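Local coordinates for protein PKD domain (Vibrio anguillarum, PDB 6AEM) that binds calcium as a PKD beta-sandwich domain of the protease Epp, probably an accessory module whose role in the enzyme is unsettled, at residues A[54-59]-A[82-87]; A[8-13]-A[66-71]. One frame throughout, in Å; residues are numbered along the deposited sequence. Where two conformers were deposited one is given.

Contact 1 (A[54-59]-A[82-87]). With ZN (zinc ion), chain F.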
ATOM      1  N   TRP A  54       3.746   2.127   9.886  1.00 21.33           N
ATOM      2  CA  TRP A  54       4.947   2.935   9.763  1.00 21.08           C
ATOM      3  C   TRP A  54       4.683   4.296  10.378  1.00 21.35           C
ATOM      4  O   TRP A  54       3.557   4.630  10.742  1.00 20.91           O
ATOM      5  CB  TRP A  54       5.437   3.037   8.301  1.00 21.02           C
ATOM      6  CG  TRP A  54       4.543   3.810   7.321  1.00 21.87           C
ATOM      7  CD1 TRP A  54       4.715   5.100   6.861  1.00 23.26           C
ATOM      8  CD2 TRP A  54       3.371   3.315   6.653  1.00 23.54           C
ATOM      9  NE1 TRP A  54       3.719   5.421   5.995  1.00 24.22           N
ATOM     10  CE2 TRP A  54       2.882   4.353   5.836  1.00 24.54           C
ATOM     11  CE3 TRP A  54       2.685   2.102   6.679  1.00 24.29           C
ATOM     12  CZ2 TRP A  54       1.726   4.220   5.059  1.00 24.35           C
ATOM     13  CZ3 TRP A  54       1.547   1.962   5.893  1.00 24.66           C
ATOM     14  CH2 TRP A  54       1.085   3.015   5.094  1.00 24.49           C
ATOM     15  N   SER A  55       5.733   5.094  10.459  1.00 22.06           N
ATOM     16  CA  SER A  55       5.613   6.453  10.953  0.51 22.24           C
ATOM     17  C   SER A  55       6.473   7.365  10.100  1.00 20.68           C
ATOM     18  O   SER A  55       7.589   7.002   9.728  1.00 21.95           O
ATOM     19  CB  SER A  55       6.103   6.558  12.394  0.51 24.78           C
ATOM     20  OG  SER A  55       7.503   6.362  12.443  0.51 26.01           O
ATOM     21  N   TYR A  56       5.941   8.547   9.805  1.00 19.29           N
ATOM     22  CA  TYR A  56       6.705   9.609   9.175  1.00 17.98           C
ATOM     23  C   TYR A  56       7.464  10.365  10.259  1.00 20.41           C
ATOM     24  O   TYR A  56       7.021  10.446  11.415  1.00 21.34           O
ATOM     25  CB  TYR A  56       5.780  10.569   8.405  1.00 16.32           C
ATOM     26  CG  TYR A  56       5.118   9.895   7.220  1.00 14.72           C
ATOM     27  CD1 TYR A  56       5.830   9.644   6.048  1.00 14.79           C
ATOM     28  CD2 TYR A  56       3.796   9.446   7.286  1.00 15.20           C
ATOM     29  CE1 TYR A  56       5.225   8.994   4.972  1.00 13.67           C
ATOM     30  CE2 TYR A  56       3.183   8.798   6.205  1.00 13.62           C
ATOM     31  CZ  TYR A  56       3.902   8.587   5.038  1.00 12.35           C
ATOM     32  OH  TYR A  56       3.268   7.918   4.013  1.00 12.63           O
ATOM     33  N   THR A  57       8.638  10.886   9.898  1.00 22.54           N
ATOM     34  CA  THR A  57       9.423  11.695  10.831  1.00 24.98           C
ATOM     35  C   THR A  57       9.065  13.174  10.784  1.00 24.33           C
ATOM     36  O   THR A  57       9.511  13.933  11.657  1.00 26.35           O
ATOM     37  CB  THR A  57      10.925  11.531  10.565  1.00 28.72           C
ATOM     38  OG1 THR A  57      11.253  12.094   9.289  1.00 31.55           O
ATOM     39  CG2 THR A  57      11.330  10.071  10.604  1.00 29.96           C
ATOM     40  N   ARG A  58       8.311  13.606   9.783  1.00 23.03           N
ATOM     41  CA  ARG A  58       7.840  14.977   9.692  1.00 24.10           C
ATOM     42  C   ARG A  58       6.462  15.034   9.048  1.00 22.15           C
ATOM     43  O   ARG A  58       6.073  14.157   8.269  1.00 21.13           O
ATOM     44  CB  ARG A  58       8.836  15.849   8.952  1.00 28.73           C
ATOM     45  CG  ARG A  58       9.131  15.349   7.554  1.00 34.43           C
ATOM     46  CD  ARG A  58      10.638  15.139   7.418  1.00 40.43           C
ATOM     47  NE  ARG A  58      11.244  16.275   6.743  1.00 45.04           N
ATOM     48  CZ  ARG A  58      12.547  16.516   6.686  1.00 47.23           C
ATOM     49  NH1 ARG A  58      12.972  17.585   6.037  1.00 47.82           N
ATOM     50  NH2 ARG A  58      13.411  15.752   7.343  1.00 48.03           N
ATOM     51  N   ALA A  59       5.717  16.079   9.408  1.00 21.65           N
ATOM     52  CA  ALA A  59       4.402  16.310   8.834  1.00 21.69           C
ATOM     53  C   ALA A  59       4.512  16.519   7.329  1.00 21.32           C
ATOM     54  O   ALA A  59       5.558  16.913   6.815  1.00 22.60           O
ATOM     55  CB  ALA A  59       3.742  17.525   9.493  1.00 21.95           C
ATOM     56  N   THR A  82      -1.967  11.073   1.206  1.00 10.30           N
ATOM     57  CA  THR A  82      -2.359  11.168   2.600  1.00 12.28           C
ATOM     58  C   THR A  82      -1.687  12.399   3.185  1.00 13.74           C
ATOM     59  O   THR A  82      -0.670  12.884   2.689  1.00 14.27           O
ATOM     60  CB  THR A  82      -1.975   9.882   3.365  1.00 14.52           C
ATOM     61  OG1 THR A  82      -2.605   9.884   4.649  1.00 16.21           O
ATOM     62  CG2 THR A  82      -0.474   9.729   3.514  1.00 15.42           C
ATOM     63  N   GLN A  83      -2.276  12.897   4.246  1.00 16.02           N
ATOM     64  CA  GLN A  83      -1.731  14.036   4.967  1.00 18.51           C
ATOM     65  C   GLN A  83      -1.549  13.632   6.417  1.00 18.02           C
ATOM     66  O   GLN A  83      -2.463  13.065   7.028  1.00 19.40           O
ATOM     67  CB  GLN A  83      -2.652  15.256   4.875  1.00 23.53           C
ATOM     68  CG  GLN A  83      -2.804  15.830   3.465  1.00 29.48           C
ATOM     69  CD  GLN A  83      -3.748  15.044   2.568  1.00 35.54           C
ATOM     70  OE1 GLN A  83      -4.790  14.545   3.018  1.00 38.68           O
ATOM     71  NE2 GLN A  83      -3.375  14.911   1.287  1.00 36.11           N
ATOM     72  N   VAL A  84      -0.380  13.922   6.971  1.00 16.88           N
ATOM     73  CA  VAL A  84      -0.123  13.675   8.381  1.00 17.82           C
ATOM     74  C   VAL A  84       0.334  14.973   9.015  1.00 19.01           C
ATOM     75  O   VAL A  84       1.018  15.784   8.382  1.00 19.58           O
ATOM     76  CB  VAL A  84       0.877  12.530   8.650  1.00 19.41           C
ATOM     77  CG1 VAL A  84       0.290  11.213   8.173  1.00 21.38           C
ATOM     78  CG2 VAL A  84       2.219  12.792   8.007  1.00 20.22           C
ATOM     79  N   GLU A  85      -0.080  15.173  10.250  1.00 19.95           N
ATOM     80  CA  GLU A  85       0.233  16.369  11.001  1.00 22.25           C
ATOM     81  C   GLU A  85       0.817  15.950  12.336  1.00 21.68           C
ATOM     82  O   GLU A  85       0.464  14.908  12.879  1.00 21.98           O
ATOM     83  CB  GLU A  85      -1.042  17.174  11.300  1.00 25.93           C
ATOM     84  CG  GLU A  85      -1.852  17.560  10.078  1.00 30.21           C
ATOM     85  CD  GLU A  85      -3.295  17.858  10.423  1.00 33.69           C
ATOM     86  OE1 GLU A  85      -3.560  18.365  11.533  1.00 35.37           O
ATOM     87  OE2 GLU A  85      -4.172  17.543   9.604  1.00 35.70           O
ATOM     88  N   VAL A  86       1.726  16.769  12.853  1.00 21.91           N
ATOM     89  CA  VAL A  86       2.195  16.529  14.222  0.63 22.27           C
ATOM     90  C   VAL A  86       1.022  16.700  15.178  1.00 23.98           C
ATOM     91  O   VAL A  86       0.202  17.623  14.994  1.00 26.23           O
ATOM     92  CB  VAL A  86       3.345  17.485  14.588  0.63 23.63           C
ATOM     93  CG1 VAL A  86       4.472  17.391  13.570  0.63 22.25           C
ATOM     94  CG2 VAL A  86       2.846  18.912  14.710  0.63 25.90           C
ATOM     95  N   PRO A  87       0.876  15.857  16.207  1.00 24.31           N
ATOM     96  CA  PRO A  87      -0.255  15.987  17.136  1.00 25.79           C
ATOM     97  C   PRO A  87      -0.299  17.331  17.873  1.00 25.94           C
ATOM     98  O   PRO A  87      -1.374  17.812  18.249  1.00 25.62           O
ATOM     99  CB  PRO A  87      -0.001  14.889  18.170  1.00 27.26           C
ATOM    100  CG  PRO A  87       0.898  13.920  17.527  1.00 26.72           C
ATOM    101  CD  PRO A  87       1.709  14.679  16.496  1.00 24.89           C
ATOM    102  OXT PRO A  87       0.737  17.979  18.129  1.00 26.42           O
TER
HETATM  103 ZN    ZN F 104      -5.707  18.584  10.920  1.00 71.96          ZN
HETATM  104  O   HOH W   1      -4.928  19.274  12.882  1.00 33.00           O
HETATM  105  O   HOH W   2      -5.941  17.318  13.164  1.00 39.57           O
HETATM  106  O   HOH W   3      -6.533  18.506   8.651  1.00 38.94           O
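Tyr56 OH is gripped from two directions while it faces Thr82. It hydrogen-bonds to the backbone oxygen of Phe41 and takes a weak but nearly straight bond from Trp54 NE1 (3.2 Å, N-H...O 163°), the second bond thus coming from an indole on strand 53-55. Tyr56 and Thr82 approach tip to tip, and OH stops 4.2 Å from Thr82 CG2. Trp54 CD1 lies 4.0 Å above one face of the tyrosine ring, displaced toward the rim; Tyr62 also stacks with this ring. Val84 crosses Tyr56 at about a right angle: Val84 CG2 comes obliquely to the ring and lies 3.8 Å from Tyr56 CD2. Val84 CG1 lies anti to the carbonyl carbon (chi1 -65°), which puts CG2 between the backbone N and the carbonyl carbon, where it also touches Arg58 O.

Residues 54-59 leave strand 53-55 of the three-stranded sheet and cross to strand 60-70 of the other sheet, whose edge strand 75-84 carries the second segment. This is one end of the Ig-like PKD beta-sandwich, where the chain passes from one sheet to the other and Val84 is further covered by Thr16, Leu19 and Val21. Ala59 continues the contact outward: its CB packs 3.4 Å from Val84 O, and beyond this it meets Val86 CG1 at 4.1 Å. Glu85 turns the other way, at the surface, and its carboxylate chelates a zinc ion through both oxygens (OE1 2.2 Å, OE2 2.3 Å), three waters adding further ligands.

Contact 2 (A[8-13]-A[66-71]). With CA (calcium ion), chain C.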
ATOM      1  N   PRO A   8      -4.560  -8.645 -10.845  1.00 11.91           N
ATOM      2  CA  PRO A   8      -5.036  -8.476  -9.472  1.00 10.73           C
ATOM      3  C   PRO A   8      -5.519  -7.059  -9.224  1.00 10.98           C
ATOM      4  O   PRO A   8      -5.192  -6.102  -9.931  1.00 12.11           O
ATOM      5  CB  PRO A   8      -3.780  -8.817  -8.644  1.00 11.26           C
ATOM      6  CG  PRO A   8      -2.638  -8.429  -9.544  1.00 12.20           C
ATOM      7  CD  PRO A   8      -3.099  -8.811 -10.927  1.00 11.87           C
ATOM      8  N   VAL A   9      -6.299  -6.946  -8.163  1.00 10.51           N
ATOM      9  CA  VAL A   9      -6.864  -5.674  -7.702  1.00 11.54           C
ATOM     10  C   VAL A   9      -6.034  -5.173  -6.526  1.00 11.31           C
ATOM     11  O   VAL A   9      -5.936  -5.846  -5.504  1.00 11.68           O
ATOM     12  CB  VAL A   9      -8.327  -5.836  -7.265  1.00 13.32           C
ATOM     13  CG1 VAL A   9      -8.875  -4.513  -6.752  1.00 15.43           C
ATOM     14  CG2 VAL A   9      -9.186  -6.366  -8.398  1.00 14.61           C
ATOM     15  N   ALA A  10      -5.406  -4.016  -6.681  1.00 11.52           N
ATOM     16  CA  ALA A  10      -4.651  -3.350  -5.623  1.00 11.96           C
ATOM     17  C   ALA A  10      -5.526  -2.278  -4.989  1.00 12.77           C
ATOM     18  O   ALA A  10      -6.054  -1.406  -5.684  1.00 12.92           O
ATOM     19  CB  ALA A  10      -3.380  -2.697  -6.149  1.00 12.44           C
ATOM     20  N   ASN A  11      -5.736  -2.377  -3.684  1.00 13.92           N
ATOM     21  CA  ASN A  11      -6.480  -1.341  -2.986  0.57 13.94           C
ATOM     22  C   ASN A  11      -6.176  -1.399  -1.504  1.00 13.88           C
ATOM     23  O   ASN A  11      -5.796  -2.437  -0.973  1.00 14.66           O
ATOM     24  CB  ASN A  11      -7.977  -1.484  -3.196  0.57 15.95           C
ATOM     25  CG  ASN A  11      -8.725  -0.280  -2.712  0.57 18.47           C
ATOM     26  OD1 ASN A  11      -8.177   0.829  -2.626  0.57 20.65           O
ATOM     27  ND2 ASN A  11      -9.986  -0.476  -2.391  0.57 19.27           N
ATOM     28  N   PHE A  12      -6.364  -0.253  -0.847  1.00 12.63           N
ATOM     29  CA  PHE A  12      -6.046  -0.119   0.564  1.00 12.84           C
ATOM     30  C   PHE A  12      -6.721   1.129   1.104  1.00 13.27           C
ATOM     31  O   PHE A  12      -7.192   1.982   0.350  1.00 14.01           O
ATOM     32  CB  PHE A  12      -4.518  -0.112   0.793  1.00 13.25           C
ATOM     33  CG  PHE A  12      -3.807   1.081   0.178  1.00 13.21           C
ATOM     34  CD1 PHE A  12      -3.598   2.235   0.924  1.00 13.36           C
ATOM     35  CD2 PHE A  12      -3.328   1.036  -1.123  1.00 13.28           C
ATOM     36  CE1 PHE A  12      -2.952   3.343   0.361  1.00 14.33           C
ATOM     37  CE2 PHE A  12      -2.674   2.113  -1.671  1.00 13.67           C
ATOM     38  CZ  PHE A  12      -2.489   3.263  -0.926  1.00 13.93           C
ATOM     39  N   GLU A  13      -6.713   1.228   2.423  1.00 14.11           N
ATOM     40  CA  GLU A  13      -7.110   2.412   3.151  1.00 15.37           C
ATOM     41  C   GLU A  13      -6.074   2.631   4.229  1.00 16.54           C
ATOM     42  O   GLU A  13      -5.557   1.671   4.802  1.00 18.63           O
ATOM     43  CB  GLU A  13      -8.461   2.167   3.785  1.00 16.54           C
ATOM     44  CG  GLU A  13      -8.992   3.276   4.672  1.00 17.59           C
ATOM     45  CD  GLU A  13     -10.408   2.991   5.192  1.00 18.86           C
ATOM     46  OE1 GLU A  13     -11.102   2.135   4.620  1.00 20.34           O
ATOM     47  OE2 GLU A  13     -10.890   3.634   6.188  1.00 20.72           O
ATOM     48  N   LEU A  66       1.007   1.051  -3.604  1.00  9.07           N
ATOM     49  CA  LEU A  66       1.018  -0.388  -3.385  1.00  8.93           C
ATOM     50  C   LEU A  66       0.940  -1.086  -4.730  1.00  9.08           C
ATOM     51  O   LEU A  66      -0.012  -0.861  -5.496  1.00  9.45           O
ATOM     52  CB  LEU A  66      -0.170  -0.847  -2.537  1.00  9.56           C
ATOM     53  CG  LEU A  66      -0.361  -2.366  -2.416  1.00 10.09           C
ATOM     54  CD1 LEU A  66       0.831  -3.025  -1.749  1.00 11.10           C
ATOM     55  CD2 LEU A  66      -1.670  -2.649  -1.682  1.00 10.85           C
ATOM     56  N   THR A  67       1.905  -1.973  -4.977  1.00  9.29           N
ATOM     57  CA  THR A  67       1.869  -2.869  -6.127  1.00  9.28           C
ATOM     58  C   THR A  67       1.685  -4.292  -5.628  1.00  9.09           C
ATOM     59  O   THR A  67       2.371  -4.717  -4.692  1.00 11.38           O
ATOM     60  CB  THR A  67       3.143  -2.777  -6.980  1.00 10.08           C
ATOM     61  OG1 THR A  67       3.314  -1.418  -7.388  1.00 10.57           O
ATOM     62  CG2 THR A  67       3.066  -3.679  -8.223  1.00 10.19           C
ATOM     63  N   VAL A  68       0.729  -5.004  -6.225  1.00  9.03           N
ATOM     64  CA  VAL A  68       0.512  -6.415  -5.899  1.00  9.40           C
ATOM     65  C   VAL A  68       0.731  -7.270  -7.138  1.00  9.92           C
ATOM     66  O   VAL A  68       0.514  -6.810  -8.258  1.00  9.64           O
ATOM     67  CB  VAL A  68      -0.867  -6.687  -5.245  1.00 10.82           C
ATOM     68  CG1 VAL A  68      -1.036  -5.890  -3.980  1.00 11.44           C
ATOM     69  CG2 VAL A  68      -2.011  -6.402  -6.231  1.00 11.18           C
ATOM     70  N   THR A  69       1.117  -8.521  -6.917  1.00  9.29           N
ATOM     71  CA  THR A  69       1.403  -9.491  -7.978  1.00  9.59           C
ATOM     72  C   THR A  69       0.578 -10.757  -7.749  1.00 10.39           C
ATOM     73  O   THR A  69       0.512 -11.242  -6.618  1.00 11.18           O
ATOM     74  CB  THR A  69       2.919  -9.866  -7.971  1.00  9.79           C
ATOM     75  OG1 THR A  69       3.707  -8.662  -8.065  1.00 10.86           O
ATOM     76  CG2 THR A  69       3.298 -10.779  -9.120  1.00  9.86           C
ATOM     77  N   ASP A  70       0.006 -11.321  -8.817  1.00 10.37           N
ATOM     78  CA  ASP A  70      -0.777 -12.545  -8.699  1.00 10.43           C
ATOM     79  C   ASP A  70       0.070 -13.787  -9.022  1.00 10.85           C
ATOM     80  O   ASP A  70       1.275 -13.717  -9.282  1.00 10.79           O
ATOM     81  CB  ASP A  70      -2.109 -12.481  -9.460  1.00 10.10           C
ATOM     82  CG  ASP A  70      -1.976 -12.656 -10.977  1.00 10.96           C
ATOM     83  OD1 ASP A  70      -0.867 -12.988 -11.497  1.00 10.97           O
ATOM     84  OD2 ASP A  70      -3.025 -12.435 -11.651  1.00 11.38           O
ATOM     85  N   ASP A  71      -0.579 -14.952  -8.943  1.00 10.79           N
ATOM     86  CA  ASP A  71       0.043 -16.271  -9.118  1.00 12.38           C
ATOM     87  C   ASP A  71       0.557 -16.511 -10.526  1.00 12.51           C
ATOM     88  O   ASP A  71       1.314 -17.467 -10.732  1.00 13.50           O
ATOM     89  CB  ASP A  71      -0.943 -17.385  -8.725  1.00 12.57           C
ATOM     90  CG  ASP A  71      -2.256 -17.299  -9.487  1.00 14.12           C
ATOM     91  OD1 ASP A  71      -3.035 -16.359  -9.269  1.00 13.94           O
ATOM     92  OD2 ASP A  71      -2.506 -18.205 -10.295  1.00 15.24           O
TER
HETATM   93 CA    CA C 101      -5.280 -13.272 -11.587  1.00 11.48          CA
HETATM   94  O   HOH W   4      -4.402 -15.486 -11.432  1.00 14.33           O
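Val68 pushes its CG2 methyl into the hollow between Pro8 and Ala10. The proline ring walls one flank, with Pro8 CB at 3.8 Å from Val68 CG2 and CG almost as near; Ala10 CB walls the other at 4.0 Å. The methyl thus fills the dip left above Val9, whose own side chain points away and whose carbonyl oxygen forms the floor. Ala10 CB in turn is a small bump that settles between Val68 CG2 and Leu66 O, 3.9 Å from the latter. Farther along, Leu66 and Phe12 slide past each other in opposite directions: Leu66 CB rests obliquely against the CD2-CE2 side of the phenyl ring, 3.9 Å from CD2, while Leu66 CD2 reaches CD2 as well and Asn11 O. Phe12 CG stands between its backbone N and carbonyl carbon (chi1 65°), on the Leu66 side.

At the other end Pro8 CD lies across Asp70, 3.7 Å from OD2. That oxygen binds the calcium ion at 2.4 Å, and Asp70 OD1 accepts a bond from Lys72 N, which steadies the carboxylate. A calcium-bound water donates to Asp71 OD1 (2.7 Å), a second-shell contact. Asn5, Gln6 (through its backbone O), Asp29 and Asp31 also bind the ion. Inward-facing Pro8, Ala10 and Phe12, leading into strand 12-17, thus pack on strand 60-70 in a row that runs out into the PKD sandwich's calcium site.

In the fold
The two contacts sit on opposite sides of the chain's centre, their own centres about 24 Å apart, and approach no nearer than about 6 Å between nearest atoms. Strands 60-70 and 75-84, neighbours in the four-stranded sheet, carry one segment of each. Contact 2 leads into strand 12-17; Leu14 and Thr16 of that strand touch Thr82 of contact 1, and Thr16 also touches Val84, so a shared interior connects them. Metals mark both ends of the sandwich: the calcium ion beside 66-71 lies 39.0 Å from the zinc ion on Glu85. Another zinc ion comes within about 5 Å of the Val9 side chain in contact 2.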